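Local coordinates for T9SS C-terminal target domain-containing protein (Bacteroides cellulosilyticus, PDB 5JVK), which belongs to glycoside hydrolase family 39 and probably hydrolyses O-glycosidic bonds, as an endo-acting enzyme of a gut bacterium, at residues 137-140 with 141-145; 309-312 with 313-316; 319-322 with 323-327; 346-349 with 350-354. All coordinates share one frame; numbering follows the deposited sequence.

Four turns of one chain illustrate how a closed eight-stranded parallel barrel joins its strands to its helices. Contact 1 comes first along the sequence, where strand 132-138 gives way to the short helix 139-142. Contacts 2 and 3 share helix 312-325, which follows strand 284-287: one starts it and the other ends it, their centres about 15 Å apart. Contact 4 begins helix 350-366, after strand 335-341, with its centre about 20 Å from that of contact 2. Contact 1 stands apart, its centre about 35 to 37 Å from the other three. Three of the contacts thus start helices and contact 3 ends one, all at joints between strands and helices of the barrel.

Contact 1: 137-140 with 141-145; sequences LAWE and HVEPA
The indole of Trp139 runs alongside the side chain of Glu143, one helical turn further on, and the two point the same way. With CG anti to the backbone N in both (chi1 179° in Trp139), the ring's N-H and the extended glutamate arrive together. NE1 donates to OE1 of Glu143 over 2.9 Å in a nearly straight bond. The oxygen sits at the ring's edge, close to the indole plane, and is approached on the anti side of a carboxylate turned 47° from the ring. The other oxygen, OE2, is taken by the hydroxyl of Tyr181 and the backbone N of Gly147, so the buried carboxylate is gripped from several directions and its rotation is restrained. The indole itself packs on Phe173 and on Cys200 and Ala203 of helix 194-211.

Beneath this pair the backbone closes a single turn. Glu143 N binds Trp139 O at 2.9 Å, and Ala138, at the N-cap position, offers its carbonyl O to Val142 N at 3.1 Å and more weakly to His141 N. The methyl of Ala138 meets the imidazole of His141 obliquely, CB lying 3.5 Å from ND1. Across the turn, Leu137 and Val142 cross at about a right angle, with CD1 of the leucine against CG2 of the valine at 3.3 Å.

Here the Trp139-Glu143 bond ties the one-turn helix together, and this short helix, following the C-terminal end of the second strand, is part of a strand-end loop of a (beta/alpha)8 barrel.

Contact 2: 309-312 with 313-316; sequences AVNI and PTVW
Ile312 and Trp316 form the close-packed half of this helix start, lying side by side a turn apart. CG2 of the isoleucine stands over one face of the indole, 3.9 Å from the centroid of the five-membered ring, a CH-pi contact shifted toward the rim. CG1 reaches the six-membered ring, 3.8 Å from CZ3. Farther out, NE1 of Trp316 bonds to Ser364 OG, and Ile312 also packs on Thr360 and Leu363 of helix 350-366. A looser contact joins the buried side chains of Val310 and Val315, CG1 to CG2 at 4.0 Å.

The other side, with the partly exposed Pro313 and Thr314, is held by polar bonds. In Asn311, chi1 of 49° sets CG between the backbone N and the carbonyl carbon, bringing OD1 within 2.7 Å of Thr314 OG1. The same OD1 accepts the N-H of Thr314, N to OD1 3.0 Å, while ND2 is held by Phe298 O. Replacing Asn311 by an alanine would probably leave the hydroxyl and N-H of Thr314 without their common acceptor and Phe298 O without its amide donor. Val315 N to Asn311 O is the first helical bond. OD1 taking the Thr314 N-H makes this an asparagine N-cap, opening the helix after the barrel's sixth strand.

Contact 3: 319-322 with 323-327; sequences LKKI and SEENL
The carboxylate of Glu325 has Lys321 bent over it: CG of the lysine stands over one face, 3.7 Å from CD, and NZ bonds to OE2 at 2.9 Å on its syn side, 27° out of the plane. The carboxylate of Glu324 is met differently, with Lys320 NZ reaching OE2 at 2.8 Å nearly in line with the C-O bond. In the amide of Asn326, the N-H of ND2 points within the group's own plane to Ile322 O, 3.0 Å away, where it uses a lone pair of the carbonyl.

Both lysines run extended and turn only at the last torsion, in opposite senses (chi4 -73° in Lys320, 74° in Lys321), which swings each ammonium back toward the glutamate four residues later. Regular backbone bonds link the same pairs, and Asn326 N adds a weak one to Ile322 O. On the buried side Ser323 OG bonds to Leu334 O, and Leu319 packs on strand 284-287.

Neighbouring charges are thus matched pair by pair along the outer surface of the helix. Near its C-terminal end, where carboxylates tend to be disfavoured, the lysines probably offset the glutamates, while the asparagine amide satisfies a carbonyl of the final turn.

Contact 4: 346-349 with 350-354; sequences TTNL and DIEQA
Leu349 is extended (psi 157°), and the chain then folds into helix 350-366, the carbonyl O of Leu349 receiving Gln353 N at 3.1 Å in a nearly straight bond. Glu352 bends back over this start. Its CG is anti to the carbonyl carbon (chi1 -72°) and the rest of the chain is extended, which carries OE1 back to the backbone N of Leu349, whose N-H it accepts at 3.1 Å. The donor stands well above the carboxylate plane.

A side chain three residues past the N-cap that takes the N-cap's own N-H makes half of a capping box; the reciprocal bond is missing because the capping residue is a leucine. The turn begins the helix that follows the seventh strand of the (beta/alpha)8 barrel.

Around the carboxylate, Leu349 crosses Glu352 at a slant, and CD1 of the leucine lies 3.9 Å from the glutamate CD. Asn348, the residue before, crosses Glu352 at about a right angle, its CB 3.5 Å from OE1. With an alanine in place of Glu352, the N-H of Leu349 would probably be left without its acceptor, and the leucine side chain would lose the flat group beside it. The negative charge at this end of the helix is likely to be welcomed by the helix dipole.

OD1 of Asp350 bonds to Ser345 OG, and its backbone N to a glycerol, probably from the crystallisation liquor. The end of the Gln353 side chain is engaged elsewhere, OE1 with Ser404 OG and NE2 with the carbonyls of Trp343 and Gly393.

Contact 1: 137-140 with 141-145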
loop_
_atom_site.group_PDB
_atom_site.type_symbol
_atom_site.label_atom_id
_atom_site.label_comp_id
_atom_site.label_asym_id
_atom_site.label_seq_id
_atom_site.Cartn_x
_atom_site.Cartn_y
_atom_site.Cartn_z
ATOM N N LEU A 137 -1.314 14.121 -10.414
ATOM C CA LEU A 137 -1.223 14.849 -11.665
ATOM C C LEU A 137 -1.744 16.257 -11.408
ATOM O O LEU A 137 -2.902 16.432 -11.031
ATOM C CB LEU A 137 -2.029 14.140 -12.757
ATOM C CG LEU A 137 -1.919 14.653 -14.202
ATOM C CD1 LEU A 137 -2.707 15.940 -14.410
ATOM C CD2 LEU A 137 -0.464 14.840 -14.615
ATOM N N ALA A 138 -0.882 17.250 -11.607
ATOM C CA ALA A 138 -1.235 18.642 -11.364
ATOM C C ALA A 138 -1.968 19.222 -12.572
ATOM O O ALA A 138 -1.489 19.113 -13.703
ATOM C CB ALA A 138 0.013 19.454 -11.060
ATOM N N TRP A 139 -3.132 19.821 -12.320
ATOM C CA TRP A 139 -3.881 20.601 -13.318
ATOM C C TRP A 139 -2.983 21.680 -13.938
ATOM O O TRP A 139 -2.962 21.855 -15.157
ATOM C CB TRP A 139 -5.116 21.218 -12.641
ATOM C CG TRP A 139 -6.022 22.082 -13.488
ATOM C CD1 TRP A 139 -6.064 22.167 -14.851
ATOM C CD2 TRP A 139 -7.054 22.950 -13.002
ATOM N NE1 TRP A 139 -7.039 23.054 -15.241
ATOM C CE2 TRP A 139 -7.662 23.548 -14.126
ATOM C CE3 TRP A 139 -7.515 23.291 -11.723
ATOM C CZ2 TRP A 139 -8.712 24.466 -14.010
ATOM C CZ3 TRP A 139 -8.557 24.204 -11.607
ATOM C CH2 TRP A 139 -9.142 24.783 -12.747
ATOM N N GLU A 140 -2.237 22.373 -13.079
ATOM C CA GLU A 140 -1.188 23.326 -13.477
ATOM C C GLU A 140 -0.265 22.798 -14.585
ATOM O O GLU A 140 -0.024 23.485 -15.580
ATOM C CB GLU A 140 -0.357 23.705 -12.241
ATOM C CG GLU A 140 0.644 24.832 -12.437
ATOM C CD GLU A 140 1.216 25.334 -11.120
ATOM O OE1 GLU A 140 0.423 25.699 -10.223
ATOM O OE2 GLU A 140 2.457 25.366 -10.981
ATOM N N HIS A 141 0.233 21.576 -14.410
ATOM C CA HIS A 141 1.144 20.955 -15.377
ATOM C C HIS A 141 0.458 20.481 -16.669
ATOM O O HIS A 141 1.095 20.473 -17.724
ATOM C CB HIS A 141 1.916 19.795 -14.729
ATOM C CG HIS A 141 2.818 20.215 -13.608
ATOM N ND1 HIS A 141 3.136 19.384 -12.555
ATOM C CD2 HIS A 141 3.464 21.383 -13.371
ATOM C CE1 HIS A 141 3.946 20.017 -11.724
ATOM N NE2 HIS A 141 4.159 21.232 -12.195
ATOM N N VAL A 142 -0.818 20.093 -16.596
ATOM C CA VAL A 142 -1.569 19.670 -17.797
ATOM C C VAL A 142 -2.018 20.854 -18.665
ATOM O O VAL A 142 -1.985 20.754 -19.892
ATOM C CB VAL A 142 -2.753 18.717 -17.449
ATOM C CG1 VAL A 142 -3.892 18.770 -18.468
ATOM C CG2 VAL A 142 -2.240 17.292 -17.358
ATOM N N GLU A 143 -2.432 21.951 -18.031
ATOM C CA GLU A 143 -2.899 23.154 -18.729
ATOM C C GLU A 143 -2.026 24.355 -18.317
ATOM O O GLU A 143 -2.418 25.132 -17.443
ATOM C CB GLU A 143 -4.388 23.384 -18.408
ATOM C CG GLU A 143 -5.058 24.534 -19.152
ATOM C CD GLU A 143 -6.566 24.614 -18.922
ATOM O OE1 GLU A 143 -7.089 23.944 -18.008
ATOM O OE2 GLU A 143 -7.241 25.366 -19.653
ATOM N N PRO A 144 -0.827 24.505 -18.932
ATOM C CA PRO A 144 0.062 25.621 -18.568
ATOM C C PRO A 144 -0.476 27.001 -18.972
ATOM O O PRO A 144 -0.163 27.996 -18.315
ATOM C CB PRO A 144 1.370 25.313 -19.322
ATOM C CG PRO A 144 1.214 23.945 -19.892
ATOM C CD PRO A 144 -0.255 23.712 -20.037
ATOM N N ALA A 145 -1.251 27.046 -20.057
ATOM C CA ALA A 145 -1.989 28.241 -20.465
ATOM C C ALA A 145 -3.442 27.872 -20.757
ATOM O O ALA A 145 -3.758 26.705 -20.998
ATOM C CB ALA A 145 -1.344 28.869 -21.689
#

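Contact 2: 309-312 with 313-316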
loop_
_atom_site.group_PDB
_atom_site.type_symbol
_atom_site.label_atom_id
_atom_site.label_comp_id
_atom_site.label_asym_id
_atom_site.label_seq_id
_atom_site.Cartn_x
_atom_site.Cartn_y
_atom_site.Cartn_z
ATOM N N ALA A 309 -16.361 3.274 16.934
ATOM C CA ALA A 309 -14.956 3.682 16.831
ATOM C C ALA A 309 -14.496 3.632 15.379
ATOM O O ALA A 309 -15.044 2.872 14.579
ATOM C CB ALA A 309 -14.083 2.785 17.691
ATOM N N VAL A 310 -13.497 4.448 15.044
ATOM C CA VAL A 310 -12.917 4.459 13.698
ATOM C C VAL A 310 -11.843 3.379 13.609
ATOM O O VAL A 310 -10.684 3.619 13.935
ATOM C CB VAL A 310 -12.334 5.842 13.322
ATOM C CG1 VAL A 310 -11.745 5.824 11.914
ATOM C CG2 VAL A 310 -13.411 6.911 13.433
ATOM N N ASN A 311 -12.259 2.185 13.192
ATOM C CA ASN A 311 -11.351 1.077 12.878
ATOM C C ASN A 311 -11.858 0.325 11.651
ATOM O O ASN A 311 -12.967 0.581 11.194
ATOM C CB ASN A 311 -11.165 0.136 14.080
ATOM C CG ASN A 311 -12.476 -0.288 14.731
ATOM O OD1 ASN A 311 -13.364 -0.849 14.086
ATOM N ND2 ASN A 311 -12.583 -0.053 16.033
ATOM N N ILE A 312 -11.052 -0.588 11.115
ATOM C CA ILE A 312 -11.428 -1.319 9.896
ATOM C C ILE A 312 -12.686 -2.183 10.089
ATOM O O ILE A 312 -13.571 -2.146 9.238
ATOM C CB ILE A 312 -10.254 -2.147 9.306
ATOM C CG1 ILE A 312 -9.173 -1.202 8.772
ATOM C CG2 ILE A 312 -10.741 -3.072 8.193
ATOM C CD1 ILE A 312 -7.905 -1.886 8.304
ATOM N N PRO A 313 -12.782 -2.947 11.196
ATOM C CA PRO A 313 -14.001 -3.749 11.399
ATOM C C PRO A 313 -15.316 -2.961 11.555
ATOM O O PRO A 313 -16.386 -3.521 11.314
ATOM C CB PRO A 313 -13.693 -4.537 12.676
ATOM C CG PRO A 313 -12.206 -4.602 12.726
ATOM C CD PRO A 313 -11.746 -3.281 12.191
ATOM N N THR A 314 -15.238 -1.692 11.956
ATOM C CA THR A 314 -16.415 -0.827 12.048
ATOM C C THR A 314 -16.647 -0.048 10.759
ATOM O O THR A 314 -17.771 -0.001 10.257
ATOM C CB THR A 314 -16.274 0.179 13.205
ATOM O OG1 THR A 314 -16.057 -0.531 14.429
ATOM C CG2 THR A 314 -17.522 1.044 13.342
ATOM N N VAL A 315 -15.588 0.570 10.240
ATOM C CA VAL A 315 -15.684 1.458 9.074
ATOM C C VAL A 315 -16.028 0.713 7.774
ATOM O O VAL A 315 -16.853 1.197 6.993
ATOM C CB VAL A 315 -14.386 2.288 8.888
ATOM C CG1 VAL A 315 -14.399 3.075 7.576
ATOM C CG2 VAL A 315 -14.184 3.237 10.063
ATOM N N TRP A 316 -15.407 -0.446 7.543
ATOM C CA TRP A 316 -15.595 -1.174 6.277
ATOM C C TRP A 316 -17.068 -1.593 6.069
ATOM O O TRP A 316 -17.646 -1.252 5.035
ATOM C CB TRP A 316 -14.627 -2.372 6.126
ATOM C CG TRP A 316 -13.324 -2.092 5.368
ATOM C CD1 TRP A 316 -12.815 -2.828 4.331
ATOM C CD2 TRP A 316 -12.384 -1.027 5.593
ATOM N NE1 TRP A 316 -11.627 -2.293 3.900
ATOM C CE2 TRP A 316 -11.335 -1.191 4.656
ATOM C CE3 TRP A 316 -12.322 0.045 6.494
ATOM C CZ2 TRP A 316 -10.239 -0.320 4.590
ATOM C CZ3 TRP A 316 -11.226 0.915 6.428
ATOM C CH2 TRP A 316 -10.201 0.722 5.481
#

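Contact 3: 319-322 with 323-327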
loop_
_atom_site.group_PDB
_atom_site.type_symbol
_atom_site.label_atom_id
_atom_site.label_comp_id
_atom_site.label_asym_id
_atom_site.label_seq_id
_atom_site.Cartn_x
_atom_site.Cartn_y
_atom_site.Cartn_z
ATOM N N LEU A 319 -19.485 1.722 5.578
ATOM C CA LEU A 319 -19.498 2.356 4.252
ATOM C C LEU A 319 -20.056 1.441 3.161
ATOM O O LEU A 319 -20.548 1.926 2.140
ATOM C CB LEU A 319 -18.101 2.846 3.870
ATOM C CG LEU A 319 -17.486 3.876 4.818
ATOM C CD1 LEU A 319 -16.097 4.244 4.331
ATOM C CD2 LEU A 319 -18.350 5.121 4.963
ATOM N N LYS A 320 -19.966 0.130 3.375
ATOM C CA LYS A 320 -20.606 -0.857 2.503
ATOM C C LYS A 320 -22.127 -0.698 2.558
ATOM O O LYS A 320 -22.790 -0.679 1.521
ATOM C CB LYS A 320 -20.208 -2.270 2.930
ATOM C CG LYS A 320 -20.534 -3.368 1.934
ATOM C CD LYS A 320 -20.131 -4.724 2.496
ATOM C CE LYS A 320 -19.991 -5.788 1.415
ATOM N NZ LYS A 320 -21.304 -6.236 0.875
ATOM N N LYS A 321 -22.657 -0.582 3.777
ATOM C CA LYS A 321 -24.081 -0.322 4.022
ATOM C C LYS A 321 -24.565 0.950 3.313
ATOM O O LYS A 321 -25.604 0.930 2.655
ATOM C CB LYS A 321 -24.336 -0.225 5.535
ATOM C CG LYS A 321 -25.777 0.029 5.965
ATOM C CD LYS A 321 -25.855 0.307 7.463
ATOM C CE LYS A 321 -27.174 0.950 7.874
ATOM N NZ LYS A 321 -28.313 -0.012 7.859
ATOM N N ILE A 322 -23.805 2.039 3.437
ATOM C CA ILE A 322 -24.163 3.324 2.822
ATOM C C ILE A 322 -24.300 3.172 1.307
ATOM O O ILE A 322 -25.296 3.610 0.733
ATOM C CB ILE A 322 -23.132 4.442 3.142
ATOM C CG1 ILE A 322 -23.105 4.774 4.645
ATOM C CG2 ILE A 322 -23.410 5.712 2.335
ATOM C CD1 ILE A 322 -24.414 5.265 5.233
ATOM N N SER A 323 -23.305 2.550 0.675
ATOM C CA SER A 323 -23.311 2.333 -0.777
ATOM C C SER A 323 -24.447 1.405 -1.222
ATOM O O SER A 323 -25.095 1.660 -2.238
ATOM C CB SER A 323 -21.959 1.790 -1.254
ATOM O OG SER A 323 -20.936 2.758 -1.088
ATOM N N GLU A 324 -24.688 0.343 -0.457
ATOM C CA GLU A 324 -25.808 -0.570 -0.712
ATOM C C GLU A 324 -27.177 0.109 -0.609
ATOM O O GLU A 324 -28.049 -0.128 -1.445
ATOM C CB GLU A 324 -25.766 -1.757 0.252
ATOM C CG GLU A 324 -24.709 -2.794 -0.091
ATOM C CD GLU A 324 -24.535 -3.857 0.980
ATOM O OE1 GLU A 324 -25.263 -3.831 1.995
ATOM O OE2 GLU A 324 -23.660 -4.729 0.804
ATOM N N GLU A 325 -27.352 0.947 0.413
ATOM C CA GLU A 325 -28.651 1.574 0.704
ATOM C C GLU A 325 -28.935 2.881 -0.052
ATOM O O GLU A 325 -30.075 3.354 -0.043
ATOM C CB GLU A 325 -28.792 1.808 2.214
ATOM C CG GLU A 325 -28.920 0.516 3.009
ATOM C CD GLU A 325 -29.077 0.733 4.505
ATOM O OE1 GLU A 325 -28.876 1.871 4.989
ATOM O OE2 GLU A 325 -29.394 -0.253 5.203
ATOM N N ASN A 326 -27.918 3.463 -0.693
ATOM C CA ASN A 326 -28.064 4.729 -1.417
ATOM C C ASN A 326 -27.498 4.597 -2.828
ATOM O O ASN A 326 -26.477 5.199 -3.167
ATOM C CB ASN A 326 -27.381 5.872 -0.656
ATOM C CG ASN A 326 -27.975 6.091 0.724
ATOM O OD1 ASN A 326 -28.773 7.006 0.928
ATOM N ND2 ASN A 326 -27.595 5.246 1.680
ATOM N N LEU A 327 -28.195 3.816 -3.649
ATOM C CA LEU A 327 -27.768 3.537 -5.019
ATOM C C LEU A 327 -27.940 4.749 -5.935
ATOM O O LEU A 327 -28.621 5.715 -5.593
ATOM C CB LEU A 327 -28.558 2.356 -5.590
ATOM C CG LEU A 327 -28.451 1.011 -4.866
ATOM C CD1 LEU A 327 -29.459 0.025 -5.442
ATOM C CD2 LEU A 327 -27.043 0.444 -4.953
#

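Contact 4: 346-349 with 350-354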
loop_
_atom_site.group_PDB
_atom_site.type_symbol
_atom_site.label_atom_id
_atom_site.label_comp_id
_atom_site.label_asym_id
_atom_site.label_seq_id
_atom_site.Cartn_x
_atom_site.Cartn_y
_atom_site.Cartn_z
ATOM N N THR A 346 7.887 7.226 12.691
ATOM C CA THR A 346 8.115 8.244 13.725
ATOM C C THR A 346 7.273 7.950 14.970
ATOM O O THR A 346 7.806 7.926 16.082
ATOM C CB THR A 346 7.814 9.667 13.210
ATOM O OG1 THR A 346 8.653 9.958 12.085
ATOM C CG2 THR A 346 8.055 10.718 14.299
ATOM N N THR A 347 5.972 7.727 14.777
ATOM C CA THR A 347 5.038 7.448 15.885
ATOM C C THR A 347 4.760 5.952 16.127
ATOM O O THR A 347 4.028 5.604 17.057
ATOM C CB THR A 347 3.696 8.181 15.690
ATOM O OG1 THR A 347 3.092 7.769 14.462
ATOM C CG2 THR A 347 3.905 9.684 15.670
ATOM N N ASN A 348 5.322 5.078 15.291
ATOM C CA ASN A 348 5.322 3.634 15.548
ATOM C C ASN A 348 6.714 3.049 15.335
ATOM O O ASN A 348 7.548 3.629 14.641
ATOM C CB ASN A 348 4.328 2.914 14.629
ATOM C CG ASN A 348 2.891 3.039 15.102
ATOM O OD1 ASN A 348 2.534 2.576 16.185
ATOM N ND2 ASN A 348 2.053 3.639 14.285
ATOM N N LEU A 349 6.941 1.883 15.932
ATOM C CA LEU A 349 8.134 1.084 15.663
ATOM C C LEU A 349 8.051 0.569 14.227
ATOM O O LEU A 349 6.952 0.455 13.675
ATOM C CB LEU A 349 8.208 -0.104 16.625
ATOM C CG LEU A 349 8.281 0.166 18.130
ATOM C CD1 LEU A 349 8.031 -1.117 18.910
ATOM C CD2 LEU A 349 9.626 0.768 18.503
ATOM N N ASP A 350 9.196 0.245 13.629
ATOM C CA ASP A 350 9.221 -0.362 12.290
ATOM C C ASP A 350 8.399 -1.653 12.250
ATOM O O ASP A 350 7.691 -1.909 11.281
ATOM C CB ASP A 350 10.661 -0.683 11.848
ATOM C CG ASP A 350 11.415 0.527 11.302
ATOM O OD1 ASP A 350 10.788 1.555 10.960
ATOM O OD2 ASP A 350 12.659 0.428 11.198
ATOM N N ILE A 351 8.503 -2.455 13.306
ATOM C CA ILE A 351 7.813 -3.740 13.372
ATOM C C ILE A 351 6.295 -3.572 13.550
ATOM O O ILE A 351 5.523 -4.411 13.075
ATOM C CB ILE A 351 8.430 -4.659 14.466
ATOM C CG1 ILE A 351 8.100 -6.125 14.189
ATOM C CG2 ILE A 351 7.987 -4.262 15.872
ATOM C CD1 ILE A 351 8.778 -6.702 12.959
ATOM N N GLU A 352 5.878 -2.494 14.219
ATOM C CA GLU A 352 4.455 -2.144 14.320
ATOM C C GLU A 352 3.884 -1.750 12.954
ATOM O O GLU A 352 2.808 -2.217 12.576
ATOM C CB GLU A 352 4.226 -1.032 15.352
ATOM C CG GLU A 352 4.394 -1.503 16.794
ATOM C CD GLU A 352 4.355 -0.383 17.828
ATOM O OE1 GLU A 352 4.527 0.805 17.470
ATOM O OE2 GLU A 352 4.162 -0.696 19.024
ATOM N N GLN A 353 4.619 -0.912 12.219
ATOM C CA GLN A 353 4.250 -0.523 10.849
ATOM C C GLN A 353 4.044 -1.752 9.953
ATOM O O GLN A 353 3.085 -1.810 9.180
ATOM C CB GLN A 353 5.318 0.395 10.228
ATOM C CG GLN A 353 4.873 1.096 8.944
ATOM C CD GLN A 353 6.019 1.570 8.051
ATOM O OE1 GLN A 353 7.082 0.950 7.986
ATOM N NE2 GLN A 353 5.791 2.667 7.329
ATOM N N ALA A 354 4.948 -2.724 10.065
ATOM C CA ALA A 354 4.847 -3.976 9.322
ATOM C C ALA A 354 3.625 -4.781 9.752
ATOM O O ALA A 354 2.826 -5.200 8.914
ATOM C CB ALA A 354 6.113 -4.799 9.510
#